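Local coordinates for protein alginate lyase (Paenibacillus sp. FPU-7, PDB 6KFN) that depolymerises alginate, probably by beta-elimination, as a polysaccharide lyase built on a right-handed parallel beta-helix, at residues Val77-Asn83 / Asp99-Gln105; Asn128-Asn132 / Ile170-Arg174; Tyr230-Asn234 / Tyr262-Pro268. All coordinates share one frame; numbering follows the deposited sequence. Where two conformers were deposited one is given.

In the fold
The chain winds from its N terminus to its C terminus as a right-handed parallel beta-helix, and the three contacts sample how successive coils are fastened together. In contact 1, 77-83 meets 99-105 after 15 intervening residues, joining the turns that follow strands 73-77 and 94-99. Contact 2 closes a longer loop of 37 residues, pairing strand 129-131 with strand 169-171. Contact 3, nearer the C terminus, joins the turn 230-234 to the loop 262-268. The loops follow one another in series, neither nesting nor crossing. Contacts 1 and 2 touch, through Val104 and Asn128, whereas contacts 1 and 3 lie about 37 Å apart between centres.

Contact 1 (Val77-Asn83 / Asp99-Gln105); sequences VTGDYWN and DHANHVQ
With chi1 at -74° in Tyr81 and -61° in His103, each CG lies opposite the carbonyl carbon and next to the backbone N, which sends the two aromatic side chains out alongside each other in the same direction. Their planes differ by only 6°, but the rings are so far slid that they barely overlap. His103 CB, rather than the imidazole, sits over the phenol face as a CH-pi donor, 3.4 Å from the Tyr81 ring centroid, and Tyr81 OH in turn lies above the middle of the imidazole. Both residues have left-handed backbone angles, marking the same corner of two coils. In a parallel beta-helix, equivalent positions of successive coils lie next to each other, as Tyr81 and His103 do. Asp80 and Asn102 are paired in the same way. Asp80 OD1 receives Asn102 ND2 at 3.0 Å on its syn side, tilted out of the carboxylate plane but nearly within the amide plane, and a weak bond from Asn102 N at 2.9 Å. Ser126 N holds the other end of that amide, Asn102 OD1. Further along, Gln105 NE2 reaches Asn83 OD1 at 2.9 Å from above the carbonyl plane, and a water links the same oxygen to His103 O. Backbone bonds also join the segments, from Asp99 N to Val77 O, Tyr81 N to Asn102 O and Gln105 N to Trp82 O. Facing inward, Val77 CG1 lies 4.0 Å from Ala101 CB and 4.1 Å from Val104 CG2. Gly79 O is buried against Ala101 CB at 3.3 Å and has no polar partner.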
ATOM      1  N   VAL A  77      -1.524  13.230  -2.302  1.00  5.29           N
ATOM      2  CA  VAL A  77      -2.832  13.342  -2.935  1.00  5.42           C
ATOM      3  C   VAL A  77      -3.842  13.689  -1.850  1.00  5.31           C
ATOM      4  O   VAL A  77      -4.014  12.932  -0.897  1.00  5.79           O
ATOM      5  CB  VAL A  77      -3.226  12.037  -3.645  1.00  5.91           C
ATOM      6  CG1 VAL A  77      -4.546  12.251  -4.396  1.00  6.54           C
ATOM      7  CG2 VAL A  77      -2.133  11.547  -4.585  1.00  6.78           C
ATOM      8  N   THR A  78      -4.539  14.824  -2.027  1.00  5.72           N
ATOM      9  CA  THR A  78      -5.541  15.309  -1.102  1.00  6.11           C
ATOM     10  C   THR A  78      -6.873  15.577  -1.763  1.00  6.78           C
ATOM     11  O   THR A  78      -7.791  16.032  -1.082  1.00 12.17           O
ATOM     12  CB  THR A  78      -5.068  16.544  -0.325  1.00  7.36           C
ATOM     13  OG1 THR A  78      -4.657  17.535  -1.259  1.00  7.59           O
ATOM     14  CG2 THR A  78      -3.924  16.214   0.608  1.00  8.08           C
ATOM     15  N   GLY A  79      -7.005  15.297  -3.049  1.00  7.20           N
ATOM     16  CA  GLY A  79      -8.261  15.422  -3.764  1.00  8.00           C
ATOM     17  C   GLY A  79      -8.734  14.052  -4.243  1.00  6.34           C
ATOM     18  O   GLY A  79      -8.067  13.035  -4.118  1.00  7.67           O
ATOM     19  N   ASP A  80      -9.934  14.081  -4.827  1.00  6.03           N
ATOM     20  CA  ASP A  80     -10.604  12.869  -5.253  1.00  5.58           C
ATOM     21  C   ASP A  80     -10.479  12.644  -6.757  1.00  5.39           C
ATOM     22  O   ASP A  80     -10.256  13.575  -7.531  1.00  6.16           O
ATOM     23  CB  ASP A  80     -12.112  12.947  -4.919  1.00  6.40           C
ATOM     24  CG  ASP A  80     -12.413  13.053  -3.452  1.00  7.43           C
ATOM     25  OD1 ASP A  80     -11.563  12.755  -2.590  1.00  7.19           O
ATOM     26  OD2 ASP A  80     -13.579  13.398  -3.157  1.00 12.80           O
ATOM     27  N   TYR A  81     -10.650  11.388  -7.185  1.00  5.25           N
ATOM     28  CA  TYR A  81     -10.787  11.066  -8.603  1.00  5.58           C
ATOM     29  C   TYR A  81      -9.548  11.480  -9.408  1.00  5.59           C
ATOM     30  O   TYR A  81      -9.655  12.087 -10.477  1.00  6.53           O
ATOM     31  CB  TYR A  81     -12.088  11.628  -9.194  1.00  6.13           C
ATOM     32  CG  TYR A  81     -13.307  10.860  -8.763  1.00  7.15           C
ATOM     33  CD1 TYR A  81     -13.580   9.603  -9.343  1.00  8.49           C
ATOM     34  CD2 TYR A  81     -14.191  11.345  -7.833  1.00  8.48           C
ATOM     35  CE1 TYR A  81     -14.667   8.858  -9.003  1.00 10.85           C
ATOM     36  CE2 TYR A  81     -15.338  10.550  -7.461  1.00 10.93           C
ATOM     37  CZ  TYR A  81     -15.521   9.349  -8.078  1.00 11.61           C
ATOM     38  OH  TYR A  81     -16.639   8.596  -7.733  1.00 18.43           O
ATOM     39  N   TRP A  82      -8.391  11.049  -8.912  1.00  5.40           N
ATOM     40  CA  TRP A  82      -7.158  11.041  -9.669  1.00  5.35           C
ATOM     41  C   TRP A  82      -6.882   9.639 -10.195  1.00  5.24           C
ATOM     42  O   TRP A  82      -7.033   8.664  -9.461  1.00  5.87           O
ATOM     43  CB  TRP A  82      -5.951  11.470  -8.797  1.00  5.83           C
ATOM     44  CG  TRP A  82      -5.983  12.917  -8.431  1.00  6.38           C
ATOM     45  CD1 TRP A  82      -6.828  13.497  -7.513  1.00  7.96           C
ATOM     46  CD2 TRP A  82      -5.215  13.975  -9.029  1.00  6.72           C
ATOM     47  NE1 TRP A  82      -6.615  14.845  -7.472  1.00  8.84           N
ATOM     48  CE2 TRP A  82      -5.655  15.177  -8.411  1.00  8.18           C
ATOM     49  CE3 TRP A  82      -4.197  14.023  -9.990  1.00  7.06           C
ATOM     50  CZ2 TRP A  82      -5.100  16.397  -8.722  1.00  9.44           C
ATOM     51  CZ3 TRP A  82      -3.652  15.253 -10.290  1.00  8.87           C
ATOM     52  CH2 TRP A  82      -4.114  16.414  -9.669  1.00 11.68           C
ATOM     53  N   ASN A  83      -6.414   9.560 -11.437  1.00  5.31           N
ATOM     54  CA  ASN A  83      -5.805   8.361 -12.022  1.00  5.55           C
ATOM     55  C   ASN A  83      -4.314   8.624 -12.145  1.00  5.40           C
ATOM     56  O   ASN A  83      -3.901   9.555 -12.832  1.00  6.90           O
ATOM     57  CB  ASN A  83      -6.392   8.065 -13.388  1.00  6.07           C
ATOM     58  CG  ASN A  83      -7.860   7.645 -13.325  1.00  6.64           C
ATOM     59  OD1 ASN A  83      -8.364   7.260 -12.254  1.00  7.43           O
ATOM     60  ND2 ASN A  83      -8.530   7.655 -14.463  1.00  9.45           N
ATOM     61  N   ASP A  99      -4.301  11.811   1.818  1.00  5.35           N
ATOM     62  CA  ASP A  99      -5.044  12.367   2.948  1.00  5.21           C
ATOM     63  C   ASP A  99      -6.419  12.783   2.438  1.00  5.19           C
ATOM     64  O   ASP A  99      -6.520  13.598   1.516  1.00  5.63           O
ATOM     65  CB  ASP A  99      -4.379  13.554   3.615  1.00  6.17           C
ATOM     66  CG  ASP A  99      -3.427  13.220   4.730  1.00  6.36           C
ATOM     67  OD1 ASP A  99      -3.598  12.171   5.377  1.00  7.27           O
ATOM     68  OD2 ASP A  99      -2.583  14.105   5.061  1.00  8.08           O
ATOM     69  N   HIS A 100      -7.468  12.232   3.060  1.00  5.41           N
ATOM     70  CA  HIS A 100      -8.850  12.538   2.688  1.00  5.82           C
ATOM     71  C   HIS A 100      -9.048  12.546   1.179  1.00  6.00           C
ATOM     72  O   HIS A 100      -9.729  13.405   0.630  1.00  7.91           O
ATOM     73  CB  HIS A 100      -9.409  13.777   3.389  1.00  6.65           C
ATOM     74  CG  HIS A 100      -8.618  15.022   3.205  1.00  7.64           C
ATOM     75  ND1 HIS A 100      -8.613  15.756   2.038  1.00 10.75           N
ATOM     76  CD2 HIS A 100      -7.789  15.650   4.070  1.00 10.57           C
ATOM     77  CE1 HIS A 100      -7.814  16.791   2.205  1.00 12.86           C
ATOM     78  NE2 HIS A 100      -7.308  16.760   3.418  1.00 14.05           N
ATOM     79  N   ALA A 101      -8.483  11.537   0.529  1.00  5.12           N
ATOM     80  CA  ALA A 101      -8.538  11.372  -0.921  1.00  5.21           C
ATOM     81  C   ALA A 101      -9.330  10.111  -1.230  1.00  5.12           C
ATOM     82  O   ALA A 101      -9.118   9.080  -0.601  1.00  5.65           O
ATOM     83  CB  ALA A 101      -7.128  11.273  -1.492  1.00  6.46           C
ATOM     84  N   ASN A 102     -10.222  10.208  -2.213  1.00  5.22           N
ATOM     85  CA  ASN A 102     -11.190   9.162  -2.449  1.00  5.03           C
ATOM     86  C   ASN A 102     -11.291   8.871  -3.946  1.00  4.61           C
ATOM     87  O   ASN A 102     -11.166   9.777  -4.779  1.00  5.55           O
ATOM     88  CB  ASN A 102     -12.583   9.551  -1.940  1.00  6.27           C
ATOM     89  CG  ASN A 102     -12.551   9.904  -0.471  1.00  6.14           C
ATOM     90  OD1 ASN A 102     -12.648   9.046   0.372  1.00  8.18           O
ATOM     91  ND2 ASN A 102     -12.276  11.167  -0.156  1.00  8.80           N
ATOM     92  N   HIS A 103     -11.565   7.613  -4.284  1.00  5.05           N
ATOM     93  CA  HIS A 103     -11.739   7.211  -5.673  1.00  5.50           C
ATOM     94  C   HIS A 103     -10.501   7.511  -6.520  1.00  5.28           C
ATOM     95  O   HIS A 103     -10.604   7.806  -7.708  1.00  7.18           O
ATOM     96  CB  HIS A 103     -12.997   7.806  -6.317  1.00  6.22           C
ATOM     97  CG  HIS A 103     -14.241   7.385  -5.624  1.00  7.32           C
ATOM     98  ND1 HIS A 103     -14.800   6.149  -5.804  1.00  9.96           N
ATOM     99  CD2 HIS A 103     -15.043   8.041  -4.756  1.00  9.33           C
ATOM    100  CE1 HIS A 103     -15.893   6.054  -5.080  1.00 12.13           C
ATOM    101  NE2 HIS A 103     -16.066   7.181  -4.430  1.00 12.11           N
ATOM    102  N   VAL A 104      -9.321   7.361  -5.905  1.00  4.89           N
ATOM    103  CA  VAL A 104      -8.047   7.458  -6.609  1.00  4.98           C
ATOM    104  C   VAL A 104      -7.693   6.074  -7.125  1.00  5.20           C
ATOM    105  O   VAL A 104      -7.812   5.081  -6.410  1.00  6.59           O
ATOM    106  CB  VAL A 104      -6.968   7.987  -5.650  1.00  5.36           C
ATOM    107  CG1 VAL A 104      -5.592   7.969  -6.287  1.00  5.93           C
ATOM    108  CG2 VAL A 104      -7.315   9.388  -5.147  1.00  6.13           C
ATOM    109  N   GLN A 105      -7.265   6.010  -8.392  1.00  5.16           N
ATOM    110  CA  GLN A 105      -6.817   4.771  -9.014  1.00  5.12           C
ATOM    111  C   GLN A 105      -5.334   4.874  -9.340  1.00  5.08           C
ATOM    112  O   GLN A 105      -4.938   5.687 -10.174  1.00  6.53           O
ATOM    113  CB  GLN A 105      -7.603   4.501 -10.285  1.00  6.83           C
ATOM    114  CG  GLN A 105      -9.077   4.364 -10.087  1.00  8.83           C
ATOM    115  CD  GLN A 105      -9.774   3.902 -11.332  1.00 12.94           C
ATOM    116  OE1 GLN A 105     -10.124   2.757 -11.447  1.00 24.70           O
ATOM    117  NE2 GLN A 105      -9.864   4.738 -12.318  1.00 15.83           N
TER
HETATM  118  O   HOH W   1     -10.654  15.174  -1.373  1.00 17.49           O
HETATM  119  O   HOH W   2     -10.357   8.045 -10.465  1.00 10.22           O

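Contact 2 (Asn128-Asn132 / Ile170-Arg174)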
ATOM      1  N   ASN A 128     -10.367   3.790  -2.758  1.00  4.57           N
ATOM      2  CA  ASN A 128      -9.225   3.904  -3.659  1.00  4.53           C
ATOM      3  C   ASN A 128      -8.773   2.513  -4.083  1.00  4.43           C
ATOM      4  O   ASN A 128      -9.139   1.512  -3.469  1.00  4.95           O
ATOM      5  CB  ASN A 128      -8.088   4.627  -2.966  1.00  4.41           C
ATOM      6  CG  ASN A 128      -8.524   5.980  -2.427  1.00  4.40           C
ATOM      7  OD1 ASN A 128      -8.832   6.877  -3.218  1.00  4.86           O
ATOM      8  ND2 ASN A 128      -8.529   6.153  -1.117  1.00  4.61           N
ATOM      9  N   ILE A 129      -7.950   2.460  -5.133  1.00  4.71           N
ATOM     10  CA  ILE A 129      -7.344   1.205  -5.565  1.00  5.09           C
ATOM     11  C   ILE A 129      -5.899   1.452  -5.960  1.00  4.83           C
ATOM     12  O   ILE A 129      -5.596   2.444  -6.607  1.00  5.48           O
ATOM     13  CB  ILE A 129      -8.138   0.525  -6.693  1.00  6.13           C
ATOM     14  CG1 ILE A 129      -7.553  -0.855  -7.043  1.00  6.63           C
ATOM     15  CG2 ILE A 129      -8.295   1.405  -7.898  1.00  7.47           C
ATOM     16  CD1 ILE A 129      -8.507  -1.739  -7.774  1.00 10.73           C
ATOM     17  N   ILE A 130      -5.041   0.526  -5.587  1.00  4.77           N
ATOM     18  CA  ILE A 130      -3.726   0.383  -6.181  1.00  4.89           C
ATOM     19  C   ILE A 130      -3.661  -0.996  -6.810  1.00  4.61           C
ATOM     20  O   ILE A 130      -3.919  -2.009  -6.153  1.00  5.03           O
ATOM     21  CB  ILE A 130      -2.570   0.673  -5.206  1.00  5.17           C
ATOM     22  CG1 ILE A 130      -1.235   0.539  -5.943  1.00  5.92           C
ATOM     23  CG2 ILE A 130      -2.617  -0.162  -3.939  1.00  5.67           C
ATOM     24  CD1 ILE A 130      -0.051   1.137  -5.217  1.00  7.22           C
ATOM     25  N   ARG A 131      -3.325  -1.026  -8.109  1.00  5.28           N
ATOM     26  CA  ARG A 131      -3.311  -2.256  -8.855  1.00  5.26           C
ATOM     27  C   ARG A 131      -2.081  -2.318  -9.747  1.00  4.91           C
ATOM     28  O   ARG A 131      -1.518  -1.296 -10.154  1.00  5.13           O
ATOM     29  CB  ARG A 131      -4.586  -2.445  -9.652  1.00  6.37           C
ATOM     30  CG  ARG A 131      -4.813  -1.459 -10.739  1.00  9.64           C
ATOM     31  CD  ARG A 131      -5.800  -2.013 -11.753  1.00 39.13           C
ATOM     32  NE  ARG A 131      -7.147  -1.685 -11.377  1.00 51.99           N
ATOM     33  CZ  ARG A 131      -7.701  -0.519 -11.651  1.00 36.74           C
ATOM     34  NH1 ARG A 131      -7.012   0.403 -12.266  1.00 33.32           N
ATOM     35  NH2 ARG A 131      -8.929  -0.278 -11.274  1.00 29.37           N
ATOM     36  N   ASN A 132      -1.677  -3.538 -10.072  1.00  5.46           N
ATOM     37  CA  ASN A 132      -0.683  -3.771 -11.126  1.00  6.18           C
ATOM     38  C   ASN A 132       0.573  -2.921 -10.887  1.00  5.51           C
ATOM     39  O   ASN A 132       1.068  -2.247 -11.781  1.00  6.58           O
ATOM     40  CB  ASN A 132      -1.259  -3.473 -12.511  1.00  7.59           C
ATOM     41  CG  ASN A 132      -2.516  -4.225 -12.787  1.00 18.82           C
ATOM     42  OD1 ASN A 132      -2.665  -5.370 -12.357  1.00 15.94           O
ATOM     43  ND2 ASN A 132      -3.444  -3.597 -13.512  1.00 48.31           N
ATOM     44  N   ILE A 170      -6.241  -3.344  -2.879  1.00  4.63           N
ATOM     45  CA  ILE A 170      -4.885  -3.635  -3.279  1.00  4.48           C
ATOM     46  C   ILE A 170      -4.983  -4.879  -4.156  1.00  4.22           C
ATOM     47  O   ILE A 170      -5.364  -5.939  -3.654  1.00  4.86           O
ATOM     48  CB  ILE A 170      -3.999  -3.885  -2.047  1.00  4.70           C
ATOM     49  CG1 ILE A 170      -3.933  -2.617  -1.147  1.00  6.10           C
ATOM     50  CG2 ILE A 170      -2.619  -4.384  -2.460  1.00  5.32           C
ATOM     51  CD1 ILE A 170      -3.692  -2.849   0.261  1.00 13.25           C
ATOM     52  N   SER A 171      -4.742  -4.745  -5.472  1.00  4.38           N
ATOM     53  CA  SER A 171      -5.085  -5.797  -6.425  1.00  4.78           C
ATOM     54  C   SER A 171      -3.967  -6.027  -7.413  1.00  4.64           C
ATOM     55  O   SER A 171      -3.584  -5.122  -8.145  1.00  5.56           O
ATOM     56  CB  SER A 171      -6.366  -5.416  -7.168  1.00  6.36           C
ATOM     57  OG  SER A 171      -6.741  -6.397  -8.059  1.00  9.10           O
ATOM     58  N   GLY A 172      -3.422  -7.243  -7.462  1.00  4.87           N
ATOM     59  CA  GLY A 172      -2.390  -7.517  -8.441  1.00  5.77           C
ATOM     60  C   GLY A 172      -1.112  -6.742  -8.201  1.00  5.78           C
ATOM     61  O   GLY A 172      -0.477  -6.272  -9.156  1.00  7.74           O
ATOM     62  N   VAL A 173      -0.728  -6.573  -6.946  1.00  5.13           N
ATOM     63  CA  VAL A 173       0.482  -5.847  -6.576  0.70  5.66           C
ATOM     64  C   VAL A 173       1.566  -6.828  -6.168  1.00  6.31           C
ATOM     65  O   VAL A 173       1.298  -7.834  -5.534  1.00 12.53           O
ATOM     66  CB  VAL A 173       0.163  -4.802  -5.462  0.70  6.35           C
ATOM     67  CG1 VAL A 173       1.357  -3.981  -4.965  0.70  6.94           C
ATOM     68  CG2 VAL A 173      -0.913  -3.819  -5.973  0.70  9.03           C
ATOM     69  N   ARG A 174       2.795  -6.489  -6.483  1.00  4.74           N
ATOM     70  CA  ARG A 174       3.968  -7.197  -5.995  0.59  5.53           C
ATOM     71  C   ARG A 174       4.616  -6.330  -4.935  1.00  4.70           C
ATOM     72  O   ARG A 174       4.867  -5.156  -5.171  1.00  5.65           O
ATOM     73  CB  ARG A 174       4.963  -7.411  -7.130  0.59 17.19           C
ATOM     74  CG  ARG A 174       6.092  -8.362  -6.781  0.59 17.83           C
ATOM     75  CD  ARG A 174       6.977  -8.535  -8.025  0.59 18.40           C
ATOM     76  NE  ARG A 174       6.345  -9.473  -8.932  0.59 18.75           N
ATOM     77  CZ  ARG A 174       6.395 -10.799  -8.806  0.59 18.12           C
ATOM     78  NH1 ARG A 174       7.100 -11.373  -7.839  0.59 18.20           N
ATOM     79  NH2 ARG A 174       5.727 -11.568  -9.652  0.59 26.73           N
TER
HETATM   80  O   HOH W   3      -7.415  -4.809 -10.447  1.00 29.79           O
HETATM   81  O   HOH W   4      -0.816  -7.519 -11.887  1.00 32.54           O
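Ile130 pairs with Ile170 and Arg131 with Ser171 in parallel register, the backbone being tied by Ser171 N to Ile130 O at 2.9 Å and by Asn132 N to Ser171 O at 3.1 Å. The second bond lies in the carbonyl plane of Ser171. Just beyond the Arg131-Ser171 bridge, Asn132 and Gly172 both take positive phi, a sign that favours glycine at Gly172, although Asn132 adopts it as well. On the inward face Ile130 CG2 meets Ile170 CG1 at 3.9 Å, one branch resting across the other at a slant. The opposite face, that of Arg131 and Ser171, carries polar groups and a bridging water, with Ile129 CD1 beside Ser171 CB. Arg131 CB packs against Ser171 O at 3.2 Å, but the rest of the side chain leaves the pair: CG is wedged between the backbone N and the carbonyl carbon (chi1 65°), and a bend at chi3 (89°) swings the guanidinium round to Asp107, its salt-bridge partner through NH1, and to Gln105 OE1 through NH2. A water in the guanidinium plane then spans the gap, donating to Ser171 OG at 2.9 Å and accepting a weak bond from Arg131 NE. Ser171 OG has a further partner in Glu196. At the corner a second water donates to Asn132 OD1 and to Gly172 O, at 2.9 and 3.0 Å, bridging the two residues. Within the beta-helix, strand 129-131 lies between 105-107 and 169-171, and 169-171 passes the pairing on to 194-196; across the interior, Ile130 and Ile170 both pack on Ile149 of strand 149-151.

Contact 3 (Tyr230-Asn234 / Tyr262-Pro268)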
ATOM      1  N   TYR A 230       5.889 -15.562  -0.238  1.00  4.26           N
ATOM      2  CA  TYR A 230       7.156 -16.282  -0.196  1.00  4.50           C
ATOM      3  C   TYR A 230       7.962 -15.796   0.999  1.00  4.38           C
ATOM      4  O   TYR A 230       8.449 -14.656   1.017  1.00  5.03           O
ATOM      5  CB  TYR A 230       7.965 -16.017  -1.483  1.00  5.61           C
ATOM      6  CG  TYR A 230       7.302 -16.493  -2.732  1.00  5.44           C
ATOM      7  CD1 TYR A 230       7.297 -17.831  -3.069  1.00  6.14           C
ATOM      8  CD2 TYR A 230       6.695 -15.620  -3.618  1.00  6.63           C
ATOM      9  CE1 TYR A 230       6.717 -18.292  -4.231  1.00  7.06           C
ATOM     10  CE2 TYR A 230       6.131 -16.051  -4.802  1.00  6.99           C
ATOM     11  CZ  TYR A 230       6.153 -17.406  -5.118  1.00  6.81           C
ATOM     12  OH  TYR A 230       5.592 -17.895  -6.270  1.00  8.54           O
ATOM     13  N   ARG A 231       8.148 -16.649   1.992  1.00  4.41           N
ATOM     14  CA  ARG A 231       8.998 -16.293   3.136  1.00  4.48           C
ATOM     15  C   ARG A 231      10.485 -16.248   2.751  1.00  4.38           C
ATOM     16  O   ARG A 231      11.253 -15.498   3.336  1.00  4.53           O
ATOM     17  CB  ARG A 231       8.725 -17.262   4.275  1.00  4.71           C
ATOM     18  CG  ARG A 231       9.554 -17.028   5.532  1.00  5.09           C
ATOM     19  CD  ARG A 231       8.994 -17.886   6.661  1.00  5.44           C
ATOM     20  NE  ARG A 231       9.780 -17.885   7.891  1.00  6.20           N
ATOM     21  CZ  ARG A 231      10.851 -18.638   8.117  1.00  6.60           C
ATOM     22  NH1 ARG A 231      11.342 -19.409   7.177  1.00  7.08           N
ATOM     23  NH2 ARG A 231      11.426 -18.631   9.320  1.00  9.97           N
ATOM     24  N   ASN A 232      10.872 -17.092   1.775  1.00  4.89           N
ATOM     25  CA  ASN A 232      12.236 -17.099   1.256  1.00  4.79           C
ATOM     26  C   ASN A 232      13.281 -17.324   2.356  1.00  5.03           C
ATOM     27  O   ASN A 232      14.398 -16.800   2.288  1.00  5.52           O
ATOM     28  CB  ASN A 232      12.552 -15.867   0.429  1.00  5.17           C
ATOM     29  CG  ASN A 232      11.826 -15.849  -0.885  1.00  5.59           C
ATOM     30  OD1 ASN A 232      11.425 -16.868  -1.441  1.00  6.42           O
ATOM     31  ND2 ASN A 232      11.644 -14.635  -1.408  1.00  7.13           N
ATOM     32  N   GLY A 233      12.920 -18.124   3.357  1.00  5.07           N
ATOM     33  CA  GLY A 233      13.872 -18.432   4.408  1.00  5.04           C
ATOM     34  C   GLY A 233      14.137 -17.313   5.394  1.00  4.87           C
ATOM     35  O   GLY A 233      15.048 -17.441   6.222  1.00  6.51           O
ATOM     36  N   ASN A 234      13.380 -16.225   5.341  1.00  4.46           N
ATOM     37  CA  ASN A 234      13.620 -15.071   6.191  1.00  4.37           C
ATOM     38  C   ASN A 234      13.070 -15.338   7.593  1.00  4.19           C
ATOM     39  O   ASN A 234      11.865 -15.295   7.827  1.00  4.75           O
ATOM     40  CB  ASN A 234      12.978 -13.845   5.570  1.00  4.70           C
ATOM     41  CG  ASN A 234      13.210 -12.589   6.385  1.00  4.12           C
ATOM     42  OD1 ASN A 234      13.870 -12.600   7.424  1.00  4.39           O
ATOM     43  ND2 ASN A 234      12.663 -11.485   5.914  1.00  4.99           N
ATOM     44  N   TYR A 262       4.446 -20.043   1.144  1.00  4.81           N
ATOM     45  CA  TYR A 262       5.643 -20.869   1.154  1.00  4.87           C
ATOM     46  C   TYR A 262       6.459 -20.418   2.350  1.00  5.05           C
ATOM     47  O   TYR A 262       7.139 -19.377   2.306  1.00  5.53           O
ATOM     48  CB  TYR A 262       6.409 -20.715  -0.173  1.00  6.00           C
ATOM     49  CG  TYR A 262       5.632 -21.152  -1.370  1.00  5.53           C
ATOM     50  CD1 TYR A 262       5.639 -22.481  -1.789  1.00  5.68           C
ATOM     51  CD2 TYR A 262       4.838 -20.258  -2.085  1.00  6.26           C
ATOM     52  CE1 TYR A 262       4.883 -22.908  -2.852  1.00  6.23           C
ATOM     53  CE2 TYR A 262       4.075 -20.664  -3.142  1.00  6.90           C
ATOM     54  CZ  TYR A 262       4.097 -22.001  -3.553  1.00  6.28           C
ATOM     55  OH  TYR A 262       3.346 -22.447  -4.599  1.00  7.68           O
ATOM     56  N   LEU A 263       6.361 -21.183   3.442  1.00  4.97           N
ATOM     57  CA  LEU A 263       6.840 -20.789   4.755  1.00  5.10           C
ATOM     58  C   LEU A 263       8.062 -21.559   5.250  1.00  5.46           C
ATOM     59  O   LEU A 263       8.469 -21.359   6.390  1.00  5.85           O
ATOM     60  CB  LEU A 263       5.709 -20.860   5.776  1.00  5.51           C
ATOM     61  CG  LEU A 263       4.515 -19.943   5.449  1.00  5.32           C
ATOM     62  CD1 LEU A 263       3.403 -20.132   6.482  1.00  5.74           C
ATOM     63  CD2 LEU A 263       4.894 -18.499   5.298  1.00  7.55           C
ATOM     64  N   ASP A 264       8.652 -22.413   4.388  1.00  5.58           N
ATOM     65  CA  ASP A 264       9.950 -23.051   4.577  1.00  6.44           C
ATOM     66  C   ASP A 264       9.966 -24.196   5.588  1.00  7.00           C
ATOM     67  O   ASP A 264      10.535 -25.259   5.298  1.00  8.80           O
ATOM     68  CB  ASP A 264      11.057 -22.059   4.936  1.00  6.67           C
ATOM     69  CG  ASP A 264      11.107 -20.919   3.947  1.00  6.98           C
ATOM     70  OD1 ASP A 264      11.349 -21.192   2.743  1.00 10.69           O
ATOM     71  OD2 ASP A 264      10.880 -19.771   4.340  1.00  6.23           O
ATOM     72  N   GLN A 265       9.427 -23.968   6.763  1.00  7.48           N
ATOM     73  CA  GLN A 265       9.464 -24.872   7.888  0.55 10.15           C
ATOM     74  C   GLN A 265       8.045 -24.951   8.448  1.00  7.41           C
ATOM     75  O   GLN A 265       7.139 -24.233   8.016  1.00  7.19           O
ATOM     76  CB  GLN A 265      10.491 -24.370   8.936  0.55 22.53           C
ATOM     77  CG  GLN A 265      10.101 -22.999   9.470  0.55 27.33           C
ATOM     78  CD  GLN A 265      11.007 -22.369  10.513  0.55 30.29           C
ATOM     79  OE1 GLN A 265      10.531 -21.598  11.361  0.55 21.14           O
ATOM     80  NE2 GLN A 265      12.306 -22.632  10.428  0.55 51.82           N
ATOM     81  N   ALA A 266       7.848 -25.823   9.431  1.00  8.71           N
ATOM     82  CA  ALA A 266       6.505 -26.085   9.956  1.00  8.88           C
ATOM     83  C   ALA A 266       6.010 -25.042  10.964  1.00  8.00           C
ATOM     84  O   ALA A 266       4.804 -24.967  11.197  1.00  9.53           O
ATOM     85  CB  ALA A 266       6.454 -27.475  10.609  1.00 11.03           C
ATOM     86  N   ALA A 267       6.863 -24.237  11.549  1.00  8.45           N
ATOM     87  CA  ALA A 267       6.433 -23.413  12.666  1.00  8.75           C
ATOM     88  C   ALA A 267       5.562 -22.208  12.317  1.00  7.86           C
ATOM     89  O   ALA A 267       4.597 -21.964  13.052  1.00  8.27           O
ATOM     90  CB  ALA A 267       7.622 -22.959  13.517  1.00 10.90           C
ATOM     91  N   PRO A 268       5.829 -21.421  11.270  1.00  6.84           N
ATOM     92  CA  PRO A 268       4.984 -20.231  11.044  1.00  6.38           C
ATOM     93  C   PRO A 268       3.517 -20.606  10.826  1.00  6.08           C
ATOM     94  O   PRO A 268       3.205 -21.600  10.181  1.00  6.97           O
ATOM     95  CB  PRO A 268       5.601 -19.634   9.776  1.00  6.69           C
ATOM     96  CG  PRO A 268       7.059 -20.020   9.868  1.00  7.06           C
ATOM     97  CD  PRO A 268       7.029 -21.428  10.395  1.00  7.34           C
TER
HETATM   98  O   HOH W   5       9.528 -19.354   0.731  1.00 19.20           O
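Tyr230 runs alongside Tyr262 with the hydroxyls pointing the same way, yet the rings overlap only slightly: they are tilted by 12° with centroids 5.2 Å apart, and the closest atoms are Tyr230 CE1 and Tyr262 CD2 at 3.5 Å. Next to this pair, Arg231 does most of the joining. Its backbone N donates to Tyr262 O at 2.9 Å, while its side chain stretches out straight from CG to NE, starting with CG opposite the backbone N (chi1 179°), so that the guanidinium arrives beside Asp264. There NH1 forms a salt bridge with Asp264 OD2 at 2.9 Å; OD2 lies near the guanidinium plane, and NH1 approaches it on the anti side of the carboxylate, somewhat out of the carboxylate plane. Gly233 N reaches the same OD2 at 2.8 Å, from the same face of the carboxylate though well out of its plane. Two donors thus grip one oxygen, which probably stabilises the negative charge. The guanidinium is also sandwiched, with Asn234 O over one face and Pro268 CG on the other, the latter 4.0 Å from Arg231 NE, and Ile237 O accepts from NE. Arg231 to Asn234 form a type I' beta turn, closed by Asn234 N to Arg231 O; its shape presents Gly233 N to the aspartate. A water adds a further link, accepting from Asn232 N at 2.8 Å and donating to Tyr262 O at 2.9 Å. The contact joins two neighbouring coils where strands 223-230 and 260-262 end and the chain turns towards 241-243 and 269-273; Tyr287 of strand 278-287 stacks on Tyr262, so a row of tyrosines continues to the next coil.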